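Local coordinates for plasmin and fibronectin-binding protein A (Streptococcus pneumoniae, PDB 4MR0) that acts as a surface adhesin and invasin of the bacterium, binding human fibronectin, plasmin, plasminogen and serum albumin, at residues A[306-314]-A[353-364]; A[240-251]-A[264-275]. All coordinates share one frame; numbering follows the deposited sequence.

Overall arrangement
Both contacts belong to the right-handed parallel beta-helix that makes up most of this chain. From the N terminus, contact 2 comes first: residues 240-251 pair with 264-275 one coil later and close a loop of 12 residues, mostly strand. Contact 1 follows in series. Residues 306-314, which begin with strand 306-308, meet 353-364 and close a loop of 38 residues. The two contacts neither nest nor cross. Their centres lie about 14 Å apart. Strand 306-308 pairs in parallel with strand 270-273, so strands 246-249, 270-273 and 306-308 run side by side. One manganese ion joins the contacts, bound by Gln271 of contact 2 and by Gln306, Glu308 and Gly314 of contact 1.

Contact 1: residues A[306-314]-A[353-364]. With MN (manganese (II) ion), chain G.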
loop_
_atom_site.group_PDB
_atom_site.type_symbol
_atom_site.label_atom_id
_atom_site.label_comp_id
_atom_site.label_asym_id
_atom_site.label_seq_id
_atom_site.Cartn_x
_atom_site.Cartn_y
_atom_site.Cartn_z
ATOM N N GLN A 306 -0.409 5.100 -1.560
ATOM C CA GLN A 306 0.972 5.367 -1.203
ATOM C C GLN A 306 0.987 6.296 0.004
ATOM O O GLN A 306 0.251 7.282 0.053
ATOM C CB GLN A 306 1.701 6.016 -2.388
ATOM C CG GLN A 306 3.157 6.378 -2.117
ATOM C CD GLN A 306 3.825 7.008 -3.324
ATOM O OE1 GLN A 306 3.215 7.807 -4.032
ATOM N NE2 GLN A 306 5.085 6.658 -3.558
ATOM N N ILE A 307 1.820 5.960 0.980
ATOM C CA ILE A 307 1.970 6.748 2.195
ATOM C C ILE A 307 3.443 7.121 2.159
ATOM O O ILE A 307 4.318 6.262 2.277
ATOM C CB ILE A 307 1.649 5.897 3.434
ATOM C CG1 ILE A 307 0.219 5.359 3.323
ATOM C CG2 ILE A 307 1.824 6.730 4.706
ATOM C CD1 ILE A 307 -0.106 4.271 4.343
ATOM N N GLU A 308 3.725 8.408 2.017
ATOM C CA GLU A 308 5.105 8.830 1.869
ATOM C C GLU A 308 5.407 10.167 2.518
ATOM O O GLU A 308 4.505 10.882 2.952
ATOM C CB GLU A 308 5.381 8.960 0.372
ATOM C CG GLU A 308 4.564 10.115 -0.237
ATOM C CD GLU A 308 4.437 10.055 -1.745
ATOM O OE1 GLU A 308 5.434 9.729 -2.424
ATOM O OE2 GLU A 308 3.334 10.357 -2.253
ATOM N N PRO A 309 6.703 10.503 2.622
ATOM C CA PRO A 309 7.080 11.792 3.213
ATOM C C PRO A 309 6.836 12.805 2.096
ATOM O O PRO A 309 6.671 12.421 0.938
ATOM C CB PRO A 309 8.562 11.609 3.553
ATOM C CG PRO A 309 9.024 10.587 2.557
ATOM C CD PRO A 309 7.869 9.608 2.521
ATOM N N LEU A 310 6.814 14.088 2.429
ATOM C CA LEU A 310 6.538 15.111 1.431
ATOM C C LEU A 310 7.777 15.691 0.744
ATOM O O LEU A 310 8.476 16.545 1.304
ATOM C CB LEU A 310 5.710 16.231 2.085
ATOM C CG LEU A 310 5.118 17.348 1.224
ATOM C CD1 LEU A 310 4.226 16.776 0.133
ATOM C CD2 LEU A 310 4.312 18.285 2.128
ATOM N N THR A 311 8.042 15.207 -0.468
ATOM C CA THR A 311 9.173 15.670 -1.277
ATOM C C THR A 311 8.666 15.890 -2.697
ATOM O O THR A 311 7.631 15.352 -3.082
ATOM C CB THR A 311 10.327 14.630 -1.332
ATOM O OG1 THR A 311 9.910 13.481 -2.080
ATOM C CG2 THR A 311 10.730 14.202 0.078
ATOM N N ARG A 312 9.390 16.679 -3.481
ATOM C CA ARG A 312 8.969 16.937 -4.848
ATOM C C ARG A 312 9.077 15.670 -5.698
ATOM O O ARG A 312 8.284 15.455 -6.615
ATOM C CB ARG A 312 9.801 18.086 -5.436
ATOM C CG ARG A 312 9.543 19.404 -4.717
ATOM C CD ARG A 312 10.431 20.539 -5.217
ATOM N NE ARG A 312 10.120 20.937 -6.585
ATOM C CZ ARG A 312 10.719 21.945 -7.216
ATOM N NH1 ARG A 312 11.659 22.651 -6.598
ATOM N NH2 ARG A 312 10.384 22.247 -8.464
ATOM N N LYS A 313 10.044 14.820 -5.365
ATOM C CA LYS A 313 10.248 13.566 -6.081
ATOM C C LYS A 313 9.019 12.658 -5.957
ATOM O O LYS A 313 8.532 12.117 -6.949
ATOM C CB LYS A 313 11.482 12.847 -5.526
ATOM C CG LYS A 313 11.743 11.473 -6.138
ATOM C CD LYS A 313 12.170 11.575 -7.595
ATOM C CE LYS A 313 12.291 10.194 -8.236
ATOM N NZ LYS A 313 13.214 9.295 -7.475
ATOM N N GLY A 314 8.516 12.491 -4.737
ATOM C CA GLY A 314 7.348 11.650 -4.542
ATOM C C GLY A 314 6.016 12.389 -4.614
ATOM O O GLY A 314 4.964 11.770 -4.714
ATOM N N TYR A 353 10.345 4.731 -1.605
ATOM C CA TYR A 353 11.392 5.739 -1.648
ATOM C C TYR A 353 11.678 6.398 -0.311
ATOM O O TYR A 353 10.766 6.660 0.472
ATOM C CB TYR A 353 10.980 6.802 -2.673
ATOM C CG TYR A 353 11.900 7.995 -2.801
ATOM C CD1 TYR A 353 13.137 7.887 -3.430
ATOM C CD2 TYR A 353 11.511 9.248 -2.324
ATOM C CE1 TYR A 353 13.965 9.003 -3.588
ATOM C CE2 TYR A 353 12.331 10.368 -2.475
ATOM C CZ TYR A 353 13.555 10.236 -3.109
ATOM O OH TYR A 353 14.362 11.343 -3.269
ATOM N N GLN A 354 12.959 6.657 -0.061
ATOM C CA GLN A 354 13.400 7.324 1.157
ATOM C C GLN A 354 14.838 7.786 0.960
ATOM O O GLN A 354 15.574 7.208 0.167
ATOM C CB GLN A 354 13.317 6.385 2.375
ATOM C CG GLN A 354 14.351 5.260 2.401
ATOM C CD GLN A 354 14.347 4.494 3.722
ATOM O OE1 GLN A 354 14.101 3.287 3.753
ATOM N NE2 GLN A 354 14.621 5.199 4.818
ATOM N N THR A 355 15.227 8.839 1.671
ATOM C CA THR A 355 16.591 9.366 1.595
ATOM C C THR A 355 16.957 9.890 2.980
ATOM O O THR A 355 16.114 9.931 3.879
ATOM C CB THR A 355 16.711 10.552 0.617
ATOM O OG1 THR A 355 16.034 11.681 1.172
ATOM C CG2 THR A 355 16.101 10.218 -0.737
ATOM N N LEU A 356 18.206 10.306 3.153
ATOM C CA LEU A 356 18.635 10.841 4.441
ATOM C C LEU A 356 17.817 12.078 4.784
ATOM O O LEU A 356 17.712 12.462 5.955
ATOM C CB LEU A 356 20.116 11.225 4.396
ATOM C CG LEU A 356 21.148 10.101 4.291
ATOM C CD1 LEU A 356 22.540 10.714 4.143
ATOM C CD2 LEU A 356 21.081 9.216 5.530
ATOM N N SER A 357 17.235 12.693 3.758
ATOM C CA SER A 357 16.450 13.916 3.922
ATOM C C SER A 357 14.942 13.746 4.124
ATOM O O SER A 357 14.226 14.738 4.226
ATOM C CB SER A 357 16.683 14.840 2.723
ATOM O OG SER A 357 18.052 15.182 2.618
ATOM N N THR A 358 14.451 12.511 4.162
ATOM C CA THR A 358 13.020 12.294 4.371
ATOM C C THR A 358 12.777 11.699 5.753
ATOM O O THR A 358 13.546 10.860 6.216
ATOM C CB THR A 358 12.414 11.324 3.331
ATOM O OG1 THR A 358 13.025 10.031 3.474
ATOM C CG2 THR A 358 12.626 11.849 1.915
ATOM N N GLN A 359 11.716 12.150 6.417
ATOM C CA GLN A 359 11.375 11.625 7.730
ATOM C C GLN A 359 10.400 10.465 7.502
ATOM O O GLN A 359 9.403 10.607 6.792
ATOM C CB GLN A 359 10.732 12.718 8.592
ATOM C CG GLN A 359 10.494 12.322 10.055
ATOM C CD GLN A 359 11.769 11.894 10.781
ATOM O OE1 GLN A 359 12.758 12.634 10.823
ATOM N NE2 GLN A 359 11.742 10.698 11.368
ATOM N N ASN A 360 10.704 9.315 8.098
ATOM C CA ASN A 360 9.887 8.116 7.948
ATOM C C ASN A 360 8.433 8.237 8.404
ATOM O O ASN A 360 8.159 8.684 9.519
ATOM C CB ASN A 360 10.528 6.951 8.722
ATOM C CG ASN A 360 11.783 6.401 8.050
ATOM O OD1 ASN A 360 12.354 7.018 7.152
ATOM N ND2 ASN A 360 12.219 5.224 8.500
ATOM N N PRO A 361 7.473 7.878 7.528
ATOM C CA PRO A 361 6.073 7.961 7.958
ATOM C C PRO A 361 5.968 7.043 9.191
ATOM O O PRO A 361 6.544 5.950 9.195
ATOM C CB PRO A 361 5.315 7.405 6.758
ATOM C CG PRO A 361 6.126 7.949 5.597
ATOM C CD PRO A 361 7.573 7.727 6.063
ATOM N N SER A 362 5.246 7.470 10.224
ATOM C CA SER A 362 5.145 6.664 11.441
ATOM C C SER A 362 3.721 6.461 11.958
ATOM O O SER A 362 2.826 7.256 11.670
ATOM C CB SER A 362 6.018 7.282 12.547
ATOM O OG SER A 362 5.546 8.566 12.924
ATOM N N ASN A 363 3.541 5.395 12.738
ATOM C CA ASN A 363 2.249 5.004 13.307
ATOM C C ASN A 363 1.264 4.779 12.168
ATOM O O ASN A 363 0.231 5.451 12.046
ATOM C CB ASN A 363 1.714 6.056 14.287
ATOM C CG ASN A 363 0.495 5.558 15.066
ATOM O OD1 ASN A 363 0.241 4.353 15.135
ATOM N ND2 ASN A 363 -0.253 6.480 15.662
ATOM N N ILE A 364 1.628 3.813 11.333
ATOM C CA ILE A 364 0.865 3.422 10.160
ATOM C C ILE A 364 0.154 2.123 10.513
ATOM O O ILE A 364 0.797 1.114 10.808
ATOM C CB ILE A 364 1.807 3.165 8.965
ATOM C CG1 ILE A 364 2.751 4.362 8.781
ATOM C CG2 ILE A 364 1.001 2.906 7.701
ATOM C CD1 ILE A 364 2.031 5.666 8.453
HETATM MN MN MN G . 3.856 9.913 -4.445
#
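The backbones come nearest at Pro309 and Thr358, whose CA atoms are 6.1 Å apart, where the chain leaving strand 306-308 passes the type I turn Thr355-Thr358. Side chains make most of the contact. Pro309 packs against both Thr358 and Pro361: its CG lies 3.6 Å from Thr358 CB, and its CD meets Pro361 CG at 3.9 Å. The methyl CG2 of Thr311 presses on CG2 of Thr358 at 3.5 Å. Deeper in, the Ile307 and Ile364 side chains run antiparallel alongside each other, Ile307 CD1 being 3.8 Å from Ile364 CG2. Both also touch Val329 of strand 329-337.

At the outer end, Lys313 lies over one face of the Tyr353 ring. Its CG makes a CH-pi contact 4.1 Å from the ring centroid. The chain then bends at chi2 (69°) and chi4 (-55°), which brings NZ back to an off-centre cation-pi position. Thr311 OG1 sits at the edge of the same ring. It also accepts a nearly straight bond from Gly314 N (3.2 Å), an ST motif that fixes the turn.

That turn presents Gly314 O to the manganese ion at 2.2 Å. Gln306 OE1 binds too, Glu308 chelates it through both oxygens, OE2 more closely than OE1, and Gln271 completes the site. The chemistry implies an apolar seam beside a metal-clamped turn, with the negative charge of Glu308 probably offset by the ion.

Contact 2: residues A[240-251]-A[264-275]; sequences INSSGAFAIGNS and SYQGHAIQIAGS. With MN (manganese (II) ion), chain G.
Phe246 to Gly249 pair with Ile270 to Ala273 as parallel strands, 4.8 Å apart at closest approach and 4° from parallel. Backbone bonds alternate between them, including Ile248 N to Gln271 O and Ala273 N to Ile248 O. The Phe246 and Ile270 side chains run alongside each other, with Phe246 CD2 against Ile270 CG1. Ile248 CD1 reaches both Ile270 CG2 (4.2 Å) and Ile272 CG1. These side chains share one sheet face, and stacking of like residues on successive coils is characteristic of a parallel beta-helix. Ala247 and Gln271 point to the other face.

Before the strands, Ala269 O accepts from both Ala245 N and Phe246 N where residues 240-251 turn a corner at Ala245. Further back, three bonds join Ser243 to the other segment: its N bonds to Tyr265 O, its OG, turned that way by the rotamer (chi1 71°), accepts from Tyr265 N (2.8 Å), and its O accepts from Ser264 OG. Met223 O is a further partner of its OG. Ile240 CD1 packs 3.7 Å from Tyr265 CD2. Gln266 CG covers one face of that ring over its centre. At the far end, Ser275 OG accepts from Ser251 N (3.0 Å) and donates to Ala273 O from above the carbonyl plane.

In the next shell, a water donates to Phe246 O and His268 O and accepts from Gln271 NE2. Tyr317 also bonds that NE2. Phe261 and Ile256 pack against Phe246 and Ile270. With its NH2 group held at both points, Gln271 turns OE1 to the manganese ion at 2.3 Å. The chemistry implies that pairing and the bonds to NE2 probably orient Gln271 for the metal, while the face with Phe246, Ile248, Ile270 and Ile272 is apolar.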
loop_
_atom_site.group_PDB
_atom_site.type_symbol
_atom_site.label_atom_id
_atom_site.label_comp_id
_atom_site.label_asym_id
_atom_site.label_seq_id
_atom_site.Cartn_x
_atom_site.Cartn_y
_atom_site.Cartn_z
ATOM N N ILE A 240 -2.790 11.099 -20.881
ATOM C CA ILE A 240 -2.212 10.958 -19.546
ATOM C C ILE A 240 -1.156 9.854 -19.419
ATOM O O ILE A 240 -1.057 8.951 -20.253
ATOM C CB ILE A 240 -3.310 10.690 -18.498
ATOM C CG1 ILE A 240 -3.923 9.304 -18.727
ATOM C CG2 ILE A 240 -4.399 11.760 -18.613
ATOM C CD1 ILE A 240 -4.870 8.862 -17.636
ATOM N N ASN A 241 -0.358 9.946 -18.358
ATOM C CA ASN A 241 0.678 8.949 -18.071
ATOM C C ASN A 241 0.263 8.106 -16.866
ATOM O O ASN A 241 0.831 7.053 -16.620
ATOM C CB ASN A 241 2.030 9.606 -17.792
ATOM C CG ASN A 241 2.682 10.144 -19.049
ATOM O OD1 ASN A 241 2.681 9.481 -20.101
ATOM N ND2 ASN A 241 3.277 11.333 -18.944
ATOM N N SER A 242 -0.733 8.575 -16.121
ATOM C CA SER A 242 -1.261 7.859 -14.953
ATOM C C SER A 242 -2.495 8.603 -14.432
ATOM O O SER A 242 -2.655 9.793 -14.683
ATOM C CB SER A 242 -0.214 7.791 -13.835
ATOM O OG SER A 242 -0.017 9.058 -13.225
ATOM N N SER A 243 -3.389 7.897 -13.747
ATOM C CA SER A 243 -4.564 8.540 -13.186
ATOM C C SER A 243 -4.731 8.084 -11.742
ATOM O O SER A 243 -4.329 6.972 -11.377
ATOM C CB SER A 243 -5.825 8.213 -14.001
ATOM O OG SER A 243 -6.226 6.867 -13.836
ATOM N N GLY A 244 -5.313 8.962 -10.928
ATOM C CA GLY A 244 -5.538 8.669 -9.521
ATOM C C GLY A 244 -6.750 9.439 -9.026
ATOM O O GLY A 244 -7.378 10.174 -9.800
ATOM N N ALA A 245 -7.077 9.300 -7.743
ATOM C CA ALA A 245 -8.238 9.999 -7.191
ATOM C C ALA A 245 -7.904 11.121 -6.215
ATOM O O ALA A 245 -8.485 12.206 -6.285
ATOM C CB ALA A 245 -9.179 8.998 -6.505
ATOM N N PHE A 246 -6.974 10.852 -5.301
ATOM C CA PHE A 246 -6.604 11.831 -4.282
ATOM C C PHE A 246 -5.109 12.087 -4.141
ATOM O O PHE A 246 -4.307 11.159 -4.177
ATOM C CB PHE A 246 -7.114 11.374 -2.905
ATOM C CG PHE A 246 -8.605 11.455 -2.735
ATOM C CD1 PHE A 246 -9.210 12.642 -2.335
ATOM C CD2 PHE A 246 -9.403 10.329 -2.934
ATOM C CE1 PHE A 246 -10.590 12.710 -2.133
ATOM C CE2 PHE A 246 -10.782 10.387 -2.735
ATOM C CZ PHE A 246 -11.377 11.573 -2.332
ATOM N N ALA A 247 -4.752 13.358 -3.976
ATOM C CA ALA A 247 -3.370 13.759 -3.730
ATOM C C ALA A 247 -3.505 14.592 -2.457
ATOM O O ALA A 247 -3.866 15.769 -2.497
ATOM C CB ALA A 247 -2.827 14.607 -4.869
ATOM N N ILE A 248 -3.250 13.946 -1.324
ATOM C CA ILE A 248 -3.353 14.567 -0.013
ATOM C C ILE A 248 -1.965 14.955 0.488
ATOM O O ILE A 248 -1.160 14.096 0.829
ATOM C CB ILE A 248 -4.012 13.581 0.976
ATOM C CG1 ILE A 248 -5.393 13.171 0.442
ATOM C CG2 ILE A 248 -4.146 14.214 2.355
ATOM C CD1 ILE A 248 -5.984 11.984 1.146
ATOM N N GLY A 249 -1.688 16.252 0.524
ATOM C CA GLY A 249 -0.382 16.694 0.977
ATOM C C GLY A 249 -0.435 17.787 2.022
ATOM O O GLY A 249 -1.251 18.706 1.928
ATOM N N ASN A 250 0.440 17.684 3.019
ATOM C CA ASN A 250 0.512 18.664 4.096
ATOM C C ASN A 250 -0.863 18.861 4.729
ATOM O O ASN A 250 -1.217 19.968 5.139
ATOM C CB ASN A 250 1.030 20.010 3.551
ATOM C CG ASN A 250 1.697 20.868 4.627
ATOM O OD1 ASN A 250 1.948 22.066 4.425
ATOM N ND2 ASN A 250 1.992 20.259 5.765
ATOM N N SER A 251 -1.630 17.780 4.831
ATOM C CA SER A 251 -2.967 17.871 5.402
ATOM C C SER A 251 -3.073 17.255 6.797
ATOM O O SER A 251 -2.175 16.532 7.248
ATOM C CB SER A 251 -3.974 17.209 4.458
ATOM O OG SER A 251 -5.254 17.798 4.591
ATOM N N SER A 264 -7.587 2.668 -12.082
ATOM C CA SER A 264 -6.498 3.623 -12.055
ATOM C C SER A 264 -5.624 3.308 -13.270
ATOM O O SER A 264 -5.388 2.142 -13.575
ATOM C CB SER A 264 -5.689 3.427 -10.770
ATOM O OG SER A 264 -4.470 4.138 -10.827
ATOM N N TYR A 265 -5.164 4.332 -13.983
ATOM C CA TYR A 265 -4.281 4.092 -15.126
ATOM C C TYR A 265 -2.865 4.101 -14.567
ATOM O O TYR A 265 -2.297 5.172 -14.328
ATOM C CB TYR A 265 -4.422 5.190 -16.184
ATOM C CG TYR A 265 -3.478 5.016 -17.363
ATOM C CD1 TYR A 265 -3.507 3.851 -18.135
ATOM C CD2 TYR A 265 -2.566 6.015 -17.712
ATOM C CE1 TYR A 265 -2.653 3.683 -19.224
ATOM C CE2 TYR A 265 -1.707 5.858 -18.803
ATOM C CZ TYR A 265 -1.758 4.688 -19.552
ATOM O OH TYR A 265 -0.918 4.515 -20.627
ATOM N N GLN A 266 -2.313 2.904 -14.361
ATOM C CA GLN A 266 -0.974 2.719 -13.807
ATOM C C GLN A 266 -0.604 3.823 -12.822
ATOM O O GLN A 266 0.439 4.461 -12.950
ATOM C CB GLN A 266 0.071 2.637 -14.930
ATOM C CG GLN A 266 0.163 3.857 -15.840
ATOM C CD GLN A 266 1.173 3.662 -16.959
ATOM O OE1 GLN A 266 1.417 4.562 -17.762
ATOM N NE2 GLN A 266 1.766 2.480 -17.013
ATOM N N GLY A 267 -1.460 4.043 -11.830
ATOM C CA GLY A 267 -1.182 5.094 -10.872
ATOM C C GLY A 267 -1.598 4.809 -9.442
ATOM O O GLY A 267 -1.957 3.683 -9.087
ATOM N N HIS A 268 -1.534 5.856 -8.623
ATOM C CA HIS A 268 -1.898 5.785 -7.215
ATOM C C HIS A 268 -3.319 6.299 -7.049
ATOM O O HIS A 268 -3.605 7.434 -7.417
ATOM C CB HIS A 268 -0.982 6.685 -6.380
ATOM C CG HIS A 268 0.477 6.448 -6.605
ATOM N ND1 HIS A 268 1.107 5.279 -6.237
ATOM C CD2 HIS A 268 1.437 7.249 -7.124
ATOM C CE1 HIS A 268 2.395 5.375 -6.514
ATOM N NE2 HIS A 268 2.621 6.560 -7.051
ATOM N N ALA A 269 -4.205 5.478 -6.502
ATOM C CA ALA A 269 -5.568 5.924 -6.283
ATOM C C ALA A 269 -5.501 7.038 -5.244
ATOM O O ALA A 269 -6.219 8.034 -5.325
ATOM C CB ALA A 269 -6.426 4.780 -5.766
ATOM N N ILE A 270 -4.609 6.865 -4.274
ATOM C CA ILE A 270 -4.442 7.837 -3.208
ATOM C C ILE A 270 -2.980 8.008 -2.823
ATOM O O ILE A 270 -2.248 7.034 -2.695
ATOM C CB ILE A 270 -5.200 7.397 -1.930
ATOM C CG1 ILE A 270 -6.701 7.287 -2.213
ATOM C CG2 ILE A 270 -4.935 8.389 -0.793
ATOM C CD1 ILE A 270 -7.499 6.674 -1.061
ATOM N N GLN A 271 -2.560 9.258 -2.646
ATOM C CA GLN A 271 -1.203 9.560 -2.194
ATOM C C GLN A 271 -1.367 10.414 -0.948
ATOM O O GLN A 271 -2.044 11.439 -0.973
ATOM C CB GLN A 271 -0.400 10.340 -3.240
ATOM C CG GLN A 271 -0.018 9.528 -4.467
ATOM C CD GLN A 271 0.702 10.362 -5.511
ATOM O OE1 GLN A 271 1.883 10.680 -5.365
ATOM N NE2 GLN A 271 -0.012 10.727 -6.572
ATOM N N ILE A 272 -0.751 9.971 0.140
ATOM C CA ILE A 272 -0.812 10.669 1.416
ATOM C C ILE A 272 0.627 11.036 1.710
ATOM O O ILE A 272 1.440 10.166 2.025
ATOM C CB ILE A 272 -1.358 9.725 2.519
ATOM C CG1 ILE A 272 -2.764 9.255 2.137
ATOM C CG2 ILE A 272 -1.380 10.439 3.871
ATOM C CD1 ILE A 272 -3.284 8.103 3.000
ATOM N N ALA A 273 0.933 12.324 1.591
ATOM C CA ALA A 273 2.292 12.821 1.781
ATOM C C ALA A 273 2.362 13.940 2.800
ATOM O O ALA A 273 1.654 14.940 2.682
ATOM C CB ALA A 273 2.843 13.319 0.439
ATOM N N GLY A 274 3.245 13.778 3.784
ATOM C CA GLY A 274 3.392 14.785 4.815
ATOM C C GLY A 274 2.068 15.124 5.467
ATOM O O GLY A 274 1.839 16.263 5.878
ATOM N N SER A 275 1.194 14.131 5.583
ATOM C CA SER A 275 -0.120 14.355 6.183
ATOM C C SER A 275 -0.312 13.566 7.470
ATOM O O SER A 275 0.175 12.442 7.598
ATOM C CB SER A 275 -1.214 14.007 5.176
ATOM O OG SER A 275 -1.141 14.887 4.070
HETATM MN MN MN G . 3.856 9.913 -4.445
HETATM O O HOH W 1 0.857 6.322 -21.011
HETATM O O HOH W 2 -2.962 9.763 -6.378
HETATM O O HOH W 3 0.490 17.360 8.246
#